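Putative 4-amino-4-deoxychorismate lyase (Thermus thermophilus, PDB 2ZGI) binds pyridoxal-5'-phosphate and is a putative 4-amino-4-deoxychorismate lyase of the class-IV aminotransferase family. Local coordinates at residues E15-H20 / V89-A94; E147-D152 / L213-S218; A189-G194 / E237-A242. All coordinates share one frame; numbering follows the deposited sequence. Where two conformers were deposited one is given.

Interaction 1 (E15-H20 / V89-A94); sequences EAFLYH and VRLSEA
Val89 opens strand 89-96 and meets the ring of Phe17, which projects from the short helix 15-19. Val89 CG1 lies 3.6 Å from Phe17 CE1. The other branch also takes part: Val89 CG2 is 3.8 Å from Phe17 CD1. Both methyls come from the same side of the ring plane, beside its CD1-CE1 bond, and the side chains cross at about a right angle. CG1 of the valine stands anti to the backbone N (chi1 169°) and CG2 anti to the carbonyl carbon, and both are within van der Waals range of the ring. Arg90 points the other way. Leu91 faces the helix again, as expected from the alternation along a strand. Leu91 CD2 comes within 4.0 Å of Phe17 CZ, at the far end of the ring. Phe17 reaches this row because its CG is anti to the backbone N (chi1 -176°), which carries the ring out from the helix. Ser92 OG hydrogen-bonds Asp65. The contact is wholly apolar and buried, and no hydrogen bond joins the two segments. Thr84 of strand 78-86 also touches both Phe17 and Leu91, and Pro14 packs on Val89. Helix 59-72 covers the other face of the strand, at Arg90 and Ser92. Strand 89-96 is the outermost of its sheet within the chain, but Leu91 to Glu93 pair antiparallel with a strand of a second subunit, which continues the sheet across the interface.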
loop_
_atom_site.group_PDB
_atom_site.type_symbol
_atom_site.label_atom_id
_atom_site.label_comp_id
_atom_site.label_asym_id
_atom_site.label_seq_id
_atom_site.Cartn_x
_atom_site.Cartn_y
_atom_site.Cartn_z
ATOM N N GLU D 15 -29.359 -16.935 -5.652
ATOM C CA GLU D 15 -28.179 -16.639 -6.452
ATOM C C GLU D 15 -27.162 -15.759 -5.715
ATOM O O GLU D 15 -25.979 -16.139 -5.552
ATOM C CB GLU D 15 -28.650 -15.867 -7.693
ATOM C CG GLU D 15 -28.018 -16.330 -8.957
ATOM C CD GLU D 15 -28.809 -15.923 -10.161
ATOM O OE1 GLU D 15 -28.828 -14.719 -10.496
ATOM O OE2 GLU D 15 -29.419 -16.812 -10.769
ATOM N N ALA D 16 -27.637 -14.600 -5.263
ATOM C CA ALA D 16 -26.778 -13.579 -4.661
ATOM C C ALA D 16 -26.085 -14.110 -3.427
ATOM O O ALA D 16 -24.920 -13.812 -3.186
ATOM C CB ALA D 16 -27.578 -12.318 -4.323
ATOM N N PHE D 17 -26.810 -14.917 -2.661
ATOM C CA PHE D 17 -26.296 -15.523 -1.453
ATOM C C PHE D 17 -25.027 -16.333 -1.740
ATOM O O PHE D 17 -24.047 -16.228 -0.993
ATOM C CB PHE D 17 -27.356 -16.451 -0.865
ATOM C CG PHE D 17 -26.964 -17.064 0.444
ATOM C CD1 PHE D 17 -27.330 -16.463 1.639
ATOM C CD2 PHE D 17 -26.237 -18.257 0.487
ATOM C CE1 PHE D 17 -26.972 -17.040 2.867
ATOM C CE2 PHE D 17 -25.864 -18.833 1.713
ATOM C CZ PHE D 17 -26.234 -18.223 2.892
ATOM N N LEU D 18 -25.084 -17.148 -2.799
ATOM C CA LEU D 18 -24.019 -18.068 -3.200
ATOM C C LEU D 18 -22.954 -17.335 -3.984
ATOM O O LEU D 18 -21.741 -17.541 -3.757
ATOM C CB LEU D 18 -24.540 -19.191 -4.154
ATOM C CG LEU D 18 -25.666 -20.217 -3.949
ATOM C CD1 LEU D 18 -26.006 -20.440 -2.474
ATOM C CD2 LEU D 18 -26.905 -19.858 -4.724
ATOM N N TYR D 19 -23.388 -16.526 -4.942
ATOM C CA TYR D 19 -22.454 -15.937 -5.914
ATOM C C TYR D 19 -21.720 -14.700 -5.405
ATOM O O TYR D 19 -20.662 -14.338 -5.945
ATOM C CB TYR D 19 -23.162 -15.563 -7.220
ATOM C CG TYR D 19 -23.498 -16.728 -8.143
ATOM C CD1 TYR D 19 -22.695 -17.874 -8.198
ATOM C CD2 TYR D 19 -24.592 -16.655 -9.000
ATOM C CE1 TYR D 19 -22.998 -18.940 -9.095
ATOM C CE2 TYR D 19 -24.910 -17.706 -9.882
ATOM C CZ TYR D 19 -24.114 -18.844 -9.914
ATOM O OH TYR D 19 -24.409 -19.876 -10.800
ATOM N N HIS D 20 -22.300 -14.027 -4.414
ATOM C CA HIS D 20 -21.778 -12.728 -4.006
ATOM C C HIS D 20 -21.385 -12.669 -2.550
ATOM O O HIS D 20 -21.003 -11.600 -2.040
ATOM C CB HIS D 20 -22.814 -11.652 -4.281
ATOM C CG HIS D 20 -23.085 -11.423 -5.736
ATOM N ND1 HIS D 20 -24.213 -10.774 -6.178
ATOM C CD2 HIS D 20 -22.394 -11.767 -6.846
ATOM C CE1 HIS D 20 -24.189 -10.687 -7.496
ATOM N NE2 HIS D 20 -23.095 -11.281 -7.926
ATOM N N VAL D 89 -33.265 -16.069 3.042
ATOM C CA VAL D 89 -32.485 -17.135 3.640
ATOM C C VAL D 89 -32.396 -16.916 5.122
ATOM O O VAL D 89 -31.931 -15.861 5.580
ATOM C CB VAL D 89 -31.017 -17.201 3.119
ATOM C CG1 VAL D 89 -30.181 -18.178 3.985
ATOM C CG2 VAL D 89 -30.977 -17.604 1.655
ATOM N N ARG D 90 -32.891 -17.919 5.835
ATOM C CA ARG D 90 -32.681 -18.051 7.255
ATOM C C ARG D 90 -32.036 -19.417 7.434
ATOM O O ARG D 90 -32.673 -20.454 7.241
ATOM C CB ARG D 90 -34.014 -17.964 7.994
ATOM C CG ARG D 90 -33.891 -17.855 9.497
ATOM C CD ARG D 90 -35.252 -17.592 10.099
ATOM N NE ARG D 90 -36.220 -18.589 9.652
ATOM C CZ ARG D 90 -36.554 -19.648 10.372
ATOM N NH1 ARG D 90 -36.007 -19.808 11.560
ATOM N NH2 ARG D 90 -37.435 -20.533 9.924
ATOM N N LEU D 91 -30.761 -19.418 7.780
ATOM C CA LEU D 91 -30.067 -20.657 7.924
ATOM C C LEU D 91 -29.671 -20.797 9.387
ATOM O O LEU D 91 -29.163 -19.850 9.992
ATOM C CB LEU D 91 -28.888 -20.649 6.948
ATOM C CG LEU D 91 -28.319 -21.858 6.199
ATOM C CD1 LEU D 91 -29.343 -22.819 5.605
ATOM C CD2 LEU D 91 -27.403 -21.305 5.092
ATOM N N SER D 92 -29.973 -21.953 9.969
ATOM C CA SER D 92 -29.652 -22.253 11.357
ATOM C C SER D 92 -29.134 -23.673 11.390
ATOM O O SER D 92 -29.742 -24.597 10.801
ATOM C CB SER D 92 -30.886 -22.094 12.264
ATOM O OG SER D 92 -31.429 -20.783 12.126
ATOM N N GLU D 93 -27.979 -23.847 12.025
ATOM C CA GLU D 93 -27.337 -25.162 12.068
ATOM C C GLU D 93 -26.576 -25.407 13.356
ATOM O O GLU D 93 -26.177 -24.457 14.044
ATOM C CB GLU D 93 -26.390 -25.311 10.886
ATOM C CG GLU D 93 -25.488 -24.130 10.697
ATOM C CD GLU D 93 -24.769 -24.209 9.381
ATOM O OE1 GLU D 93 -25.096 -23.369 8.501
ATOM O OE2 GLU D 93 -23.924 -25.141 9.236
ATOM N N ALA D 94 -26.379 -26.687 13.672
ATOM C CA ALA D 94 -25.727 -27.094 14.896
ATOM C C ALA D 94 -24.938 -28.331 14.635
ATOM O O ALA D 94 -25.367 -29.231 13.896
ATOM C CB ALA D 94 -26.750 -27.360 16.003
#

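Interaction 2 (E147-D152 / L213-S218); sequences EGLLLD and LLLAGS. With PLP (pyridoxal-5'-phosphate), chain P.
Glu147 and Leu149 meet Leu213 and Leu215 in a buried apolar contact between strands of two different sheets in the class-IV aminotransferase fold. Strand 147-151 is the middle strand of a mixed three-stranded sheet. Strand 212-217 belongs to a mixed five-stranded sheet. Their segments run nearly perpendicular, at 96°, with axes 10.4 Å apart. Side chains fill the distance, and no hydrogen bond crosses it. The closest touch is aliphatic: Leu215 CD1 lies 3.7 Å from Glu147 CB. Leu149 adds two looser approaches. Leu149 CD1 is 4.4 Å from Leu213 CD1, and Leu149 CD2 is 4.5 Å from Leu215 CD2. Glu147 therefore offers its methylene groups to the leucine and keeps its carboxylate for other partners. The chain bends at chi2 (66°), which folds the acid back beside its own strand. There Glu147 OE2 takes a hydrogen bond from Gly148 N at 3.0 Å, through the anti lone pair and with a bent angle of 138°. Ser161 also bonds OE2, while Thr163 and the backbone N of Arg162 bond OE1. These partners satisfy a buried carboxylate. An alanine here would keep CB against Leu215 but would probably leave Gly148 N, Ser161, Thr163 and the Arg162 amide without the carboxylate they bond. Past the leucines, strand 212-217 leads to the cofactor. Arg44, Ile183 and Thr184 also bind pyridoxal phosphate. At the strand end, Gly217 CA lies 3.4 Å from PLP O1P. Ser218 grips another phosphate oxygen twice: Ser218 N is 2.9 Å and Ser218 OG 2.7 Å from PLP O2P.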
loop_
_atom_site.group_PDB
_atom_site.type_symbol
_atom_site.label_atom_id
_atom_site.label_comp_id
_atom_site.label_asym_id
_atom_site.label_seq_id
_atom_site.Cartn_x
_atom_site.Cartn_y
_atom_site.Cartn_z
ATOM N N GLU D 147 -3.406 -18.750 14.439
ATOM C CA GLU D 147 -4.287 -17.720 13.904
ATOM C C GLU D 147 -3.498 -16.773 13.041
ATOM O O GLU D 147 -2.321 -16.496 13.328
ATOM C CB GLU D 147 -4.959 -16.936 15.043
ATOM C CG GLU D 147 -5.892 -15.729 14.613
ATOM C CD GLU D 147 -7.126 -16.210 13.862
ATOM O OE1 GLU D 147 -8.255 -16.128 14.424
ATOM O OE2 GLU D 147 -6.978 -16.704 12.731
ATOM N N GLY D 148 -4.148 -16.267 11.997
ATOM C CA GLY D 148 -3.554 -15.238 11.147
ATOM C C GLY D 148 -4.187 -13.907 11.460
ATOM O O GLY D 148 -5.422 -13.830 11.645
ATOM N N LEU D 149 -3.341 -12.871 11.547
ATOM C CA LEU D 149 -3.798 -11.490 11.761
ATOM C C LEU D 149 -3.857 -10.671 10.481
ATOM O O LEU D 149 -3.016 -10.843 9.572
ATOM C CB LEU D 149 -2.926 -10.785 12.830
ATOM C CG LEU D 149 -2.778 -11.573 14.146
ATOM C CD1 LEU D 149 -1.825 -10.897 15.140
ATOM C CD2 LEU D 149 -4.099 -11.854 14.827
ATOM N N LEU D 150 -4.858 -9.782 10.421
ATOM C CA LEU D 150 -5.145 -8.934 9.261
ATOM C C LEU D 150 -4.973 -7.432 9.585
ATOM O O LEU D 150 -5.060 -7.031 10.741
ATOM C CB LEU D 150 -6.572 -9.177 8.713
ATOM C CG LEU D 150 -6.850 -10.595 8.154
ATOM C CD1 LEU D 150 -7.378 -11.477 9.283
ATOM C CD2 LEU D 150 -7.783 -10.562 6.955
ATOM N N LEU D 151 -4.710 -6.647 8.545
ATOM C CA LEU D 151 -4.430 -5.210 8.641
ATOM C C LEU D 151 -5.594 -4.381 8.130
ATOM O O LEU D 151 -6.456 -4.904 7.395
ATOM C CB LEU D 151 -3.236 -4.885 7.734
ATOM C CG LEU D 151 -1.992 -5.749 7.980
ATOM C CD1 LEU D 151 -0.934 -5.410 6.955
ATOM C CD2 LEU D 151 -1.515 -5.560 9.406
ATOM N N ASP D 152 -5.617 -3.102 8.513
ATOM C CA ASP D 152 -6.473 -2.130 7.838
ATOM C C ASP D 152 -5.660 -1.453 6.714
ATOM O O ASP D 152 -4.506 -1.846 6.432
ATOM C CB ASP D 152 -7.133 -1.125 8.808
ATOM C CG ASP D 152 -6.150 -0.148 9.447
ATOM O OD1 ASP D 152 -4.960 -0.111 9.056
ATOM O OD2 ASP D 152 -6.600 0.580 10.355
ATOM N N LEU D 213 -0.185 -10.799 23.834
ATOM C CA LEU D 213 -1.345 -10.935 22.956
ATOM C C LEU D 213 -2.258 -12.061 23.430
ATOM O O LEU D 213 -1.796 -13.059 24.003
ATOM C CB LEU D 213 -0.929 -11.201 21.503
ATOM C CG LEU D 213 -0.593 -10.000 20.605
ATOM C CD1 LEU D 213 -0.240 -10.485 19.192
ATOM C CD2 LEU D 213 -1.743 -8.958 20.548
ATOM N N LEU D 214 -3.556 -11.870 23.227
ATOM C CA LEU D 214 -4.536 -12.913 23.456
ATOM C C LEU D 214 -5.591 -12.848 22.349
ATOM O O LEU D 214 -5.710 -11.829 21.647
ATOM C CB LEU D 214 -5.197 -12.794 24.842
ATOM C CG LEU D 214 -4.343 -12.880 26.128
ATOM C CD1 LEU D 214 -4.027 -11.473 26.603
ATOM C CD2 LEU D 214 -5.069 -13.653 27.227
ATOM N N LEU D 215 -6.337 -13.946 22.211
ATOM C CA LEU D 215 -7.353 -14.117 21.184
ATOM C C LEU D 215 -8.684 -14.485 21.820
ATOM O O LEU D 215 -8.754 -15.421 22.612
ATOM C CB LEU D 215 -6.930 -15.227 20.210
ATOM C CG LEU D 215 -5.607 -15.038 19.445
ATOM C CD1 LEU D 215 -5.296 -16.310 18.659
ATOM C CD2 LEU D 215 -5.669 -13.805 18.512
ATOM N N ALA D 216 -9.729 -13.743 21.480
ATOM C CA ALA D 216 -11.058 -14.008 22.001
ATOM C C ALA D 216 -11.979 -14.378 20.842
ATOM O O ALA D 216 -11.912 -13.765 19.797
ATOM C CB ALA D 216 -11.583 -12.780 22.705
ATOM N N GLY D 217 -12.849 -15.369 21.041
ATOM C CA GLY D 217 -13.880 -15.696 20.056
ATOM C C GLY D 217 -14.886 -16.714 20.601
ATOM O O GLY D 217 -14.619 -17.409 21.586
ATOM N N SER D 218 -16.040 -16.800 19.950
ATOM C CA SER D 218 -17.119 -17.692 20.407
ATOM C C SER D 218 -16.747 -19.164 20.367
ATOM O O SER D 218 -17.267 -19.948 21.167
ATOM C CB SER D 218 -18.366 -17.479 19.563
ATOM O OG SER D 218 -18.900 -16.211 19.885
HETATM N N1 PLP P . -12.856 -11.850 14.077
HETATM C C2 PLP P . -13.526 -12.237 12.973
HETATM C C2A PLP P . -13.005 -11.837 11.623
HETATM C C3 PLP P . -14.681 -13.020 13.088
HETATM O O3 PLP P . -15.324 -13.388 11.944
HETATM C C4 PLP P . -15.146 -13.358 14.364
HETATM C C4A PLP P . -16.411 -14.159 14.591
HETATM C C5 PLP P . -14.450 -12.915 15.487
HETATM C C6 PLP P . -13.298 -12.154 15.296
HETATM C C5A PLP P . -14.867 -13.270 16.898
HETATM O O4P PLP P . -16.120 -12.726 17.313
HETATM P P PLP P . -17.001 -13.335 18.503
HETATM O O1P PLP P . -16.207 -13.180 19.776
HETATM O O2P PLP P . -17.262 -14.801 18.237
HETATM O O3P PLP P . -18.208 -12.468 18.366
#

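Interaction 3 (A189-G194 / E237-A242)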
loop_
_atom_site.group_PDB
_atom_site.type_symbol
_atom_site.label_atom_id
_atom_site.label_comp_id
_atom_site.label_asym_id
_atom_site.label_seq_id
_atom_site.Cartn_x
_atom_site.Cartn_y
_atom_site.Cartn_z
ATOM N N ALA D 189 -13.409 -7.896 28.231
ATOM C CA ALA D 189 -13.228 -6.540 28.742
ATOM C C ALA D 189 -14.001 -6.354 30.056
ATOM O O ALA D 189 -13.421 -5.975 31.093
ATOM C CB ALA D 189 -13.691 -5.532 27.696
ATOM N N GLU D 190 -15.291 -6.670 29.997
ATOM C CA GLU D 190 -16.206 -6.585 31.134
ATOM C C GLU D 190 -15.656 -7.301 32.373
ATOM O O GLU D 190 -15.570 -6.713 33.444
ATOM C CB GLU D 190 -17.567 -7.151 30.740
ATOM C CG GLU D 190 -18.710 -6.667 31.598
ATOM C CD GLU D 190 -19.916 -7.589 31.567
ATOM O OE1 GLU D 190 -19.803 -8.739 31.073
ATOM O OE2 GLU D 190 -20.980 -7.163 32.070
ATOM N N ALA D 191 -15.269 -8.564 32.207
ATOM C CA ALA D 191 -14.662 -9.353 33.274
ATOM C C ALA D 191 -13.329 -8.792 33.794
ATOM O O ALA D 191 -13.033 -8.904 34.990
ATOM C CB ALA D 191 -14.500 -10.784 32.818
ATOM N N ALA D 192 -12.538 -8.193 32.908
ATOM C CA ALA D 192 -11.232 -7.630 33.264
ATOM C C ALA D 192 -11.367 -6.391 34.153
ATOM O O ALA D 192 -10.617 -6.230 35.115
ATOM C CB ALA D 192 -10.423 -7.305 32.026
ATOM N N ARG D 193 -12.310 -5.518 33.817
ATOM C CA ARG D 193 -12.677 -4.421 34.701
ATOM C C ARG D 193 -13.018 -4.965 36.097
ATOM O O ARG D 193 -12.396 -4.574 37.087
ATOM C CB ARG D 193 -13.860 -3.649 34.136
ATOM C CG ARG D 193 -13.545 -2.842 32.899
ATOM C CD ARG D 193 -14.724 -1.958 32.514
ATOM N NE ARG D 193 -15.928 -2.729 32.184
ATOM C CZ ARG D 193 -16.945 -2.976 33.020
ATOM N NH1 ARG D 193 -16.931 -2.514 34.264
ATOM N NH2 ARG D 193 -17.986 -3.692 32.609
ATOM N N GLY D 194 -13.977 -5.892 36.162
ATOM C CA GLY D 194 -14.374 -6.522 37.419
ATOM C C GLY D 194 -13.224 -7.133 38.210
ATOM O O GLY D 194 -13.363 -7.384 39.411
ATOM N N GLU D 237 -9.374 -18.691 32.766
ATOM C CA GLU D 237 -10.266 -19.612 33.483
ATOM C C GLU D 237 -11.735 -19.323 33.209
ATOM O O GLU D 237 -12.493 -20.237 32.883
ATOM C CB GLU D 237 -10.029 -19.545 35.000
ATOM C CG GLU D 237 -8.831 -20.328 35.457
ATOM C CD GLU D 237 -8.494 -20.065 36.908
ATOM O OE1 GLU D 237 -8.807 -18.957 37.410
ATOM O OE2 GLU D 237 -7.902 -20.964 37.538
ATOM N N ARG D 238 -12.127 -18.054 33.336
ATOM C CA ARG D 238 -13.533 -17.667 33.184
ATOM C C ARG D 238 -14.102 -17.999 31.806
ATOM O O ARG D 238 -15.273 -18.337 31.695
ATOM C CB ARG D 238 -13.781 -16.174 33.481
ATOM C CG ARG D 238 -15.275 -15.786 33.330
ATOM C CD ARG D 238 -15.540 -14.306 33.571
ATOM N NE ARG D 238 -16.978 -14.011 33.569
ATOM C CZ ARG D 238 -17.756 -14.036 34.652
ATOM N NH1 ARG D 238 -17.245 -14.338 35.842
ATOM N NH2 ARG D 238 -19.053 -13.761 34.547
ATOM N N PHE D 239 -13.270 -17.921 30.774
ATOM C CA PHE D 239 -13.768 -18.048 29.394
ATOM C C PHE D 239 -13.485 -19.382 28.726
ATOM O O PHE D 239 -13.872 -19.601 27.568
ATOM C CB PHE D 239 -13.297 -16.862 28.553
ATOM C CG PHE D 239 -13.942 -15.572 28.971
ATOM C CD1 PHE D 239 -15.248 -15.277 28.584
ATOM C CD2 PHE D 239 -13.271 -14.681 29.810
ATOM C CE1 PHE D 239 -15.874 -14.090 29.000
ATOM C CE2 PHE D 239 -13.890 -13.501 30.239
ATOM C CZ PHE D 239 -15.198 -13.208 29.833
ATOM N N LEU D 240 -12.805 -20.260 29.460
ATOM C CA LEU D 240 -12.439 -21.577 28.966
ATOM C C LEU D 240 -13.689 -22.399 28.667
ATOM O O LEU D 240 -14.532 -22.560 29.536
ATOM C CB LEU D 240 -11.547 -22.309 29.975
ATOM C CG LEU D 240 -11.098 -23.746 29.693
ATOM C CD1 LEU D 240 -9.897 -23.744 28.731
ATOM C CD2 LEU D 240 -10.756 -24.447 31.012
ATOM N N PRO D 241 -13.801 -22.927 27.429
ATOM C CA PRO D 241 -15.005 -23.676 27.059
ATOM C C PRO D 241 -15.232 -24.846 28.012
ATOM O O PRO D 241 -14.292 -25.601 28.302
ATOM C CB PRO D 241 -14.667 -24.186 25.654
ATOM C CG PRO D 241 -13.751 -23.156 25.117
ATOM C CD PRO D 241 -12.877 -22.800 26.289
ATOM N N ALA D 242 -16.460 -24.988 28.496
ATOM C CA ALA D 242 -16.800 -26.088 29.398
ATOM C C ALA D 242 -17.118 -27.391 28.646
ATOM O O ALA D 242 -18.204 -27.952 28.779
ATOM C CB ALA D 242 -17.964 -25.675 30.315
#
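Ala191 points its methyl from helix 183-194 at two side chains near the end of helix 233-239. Phe239 presents its ring edge. Ala191 CB lies near the ring plane, 3.8 Å from Phe239 CE2 and 3.9 Å from Phe239 CZ. Arg238 meets the same methyl with its aliphatic part, and Arg238 CD is 3.7 Å from Ala191 CB. The arginine chain is extended from CG to NE, with CG anti to the backbone N (chi1 -179°), and this brings CD alongside the alanine. Within the second segment, Arg238 CG lies above one face of the Phe239 ring, nearer its border than its centre. The phenylalanine is buried. It also packs on Lys187 and Val188 of helix 183-194 and on Trp37, and its side chain is about 5 Å from that of the cofactor-binding Thr184. Leu235 of helix 233-239 adds to the packing on Ala191. The contact joins the two helices mainly by contacts between carbon atoms, with no hydrogen bond between the segments. Glu190 OE1 and Arg238 NH2 are opposite in charge but 6.2 Å apart, so any attraction is likely to be long-range and modest.

How the interactions relate
Interactions 1 and 2 are buried, whereas interaction 3 is only partly so, with an exposed arginine beside a buried ring. No two of them share a helix or strand. Interaction 1 sets a helix against a strand near a subunit interface. Interaction 2 joins two sheets close to the centre of the chain, and interaction 3 joins two helices. All three meet across their segments mainly through carbon atoms; interaction 2 alone includes a buried carboxylate and direct cofactor bonds. Interactions 2 and 3 alternate along the chain, with centres about 17 Å apart. Interactions 1 and 3 lie on opposite sides of the chain's centre, their centres about 32 Å apart.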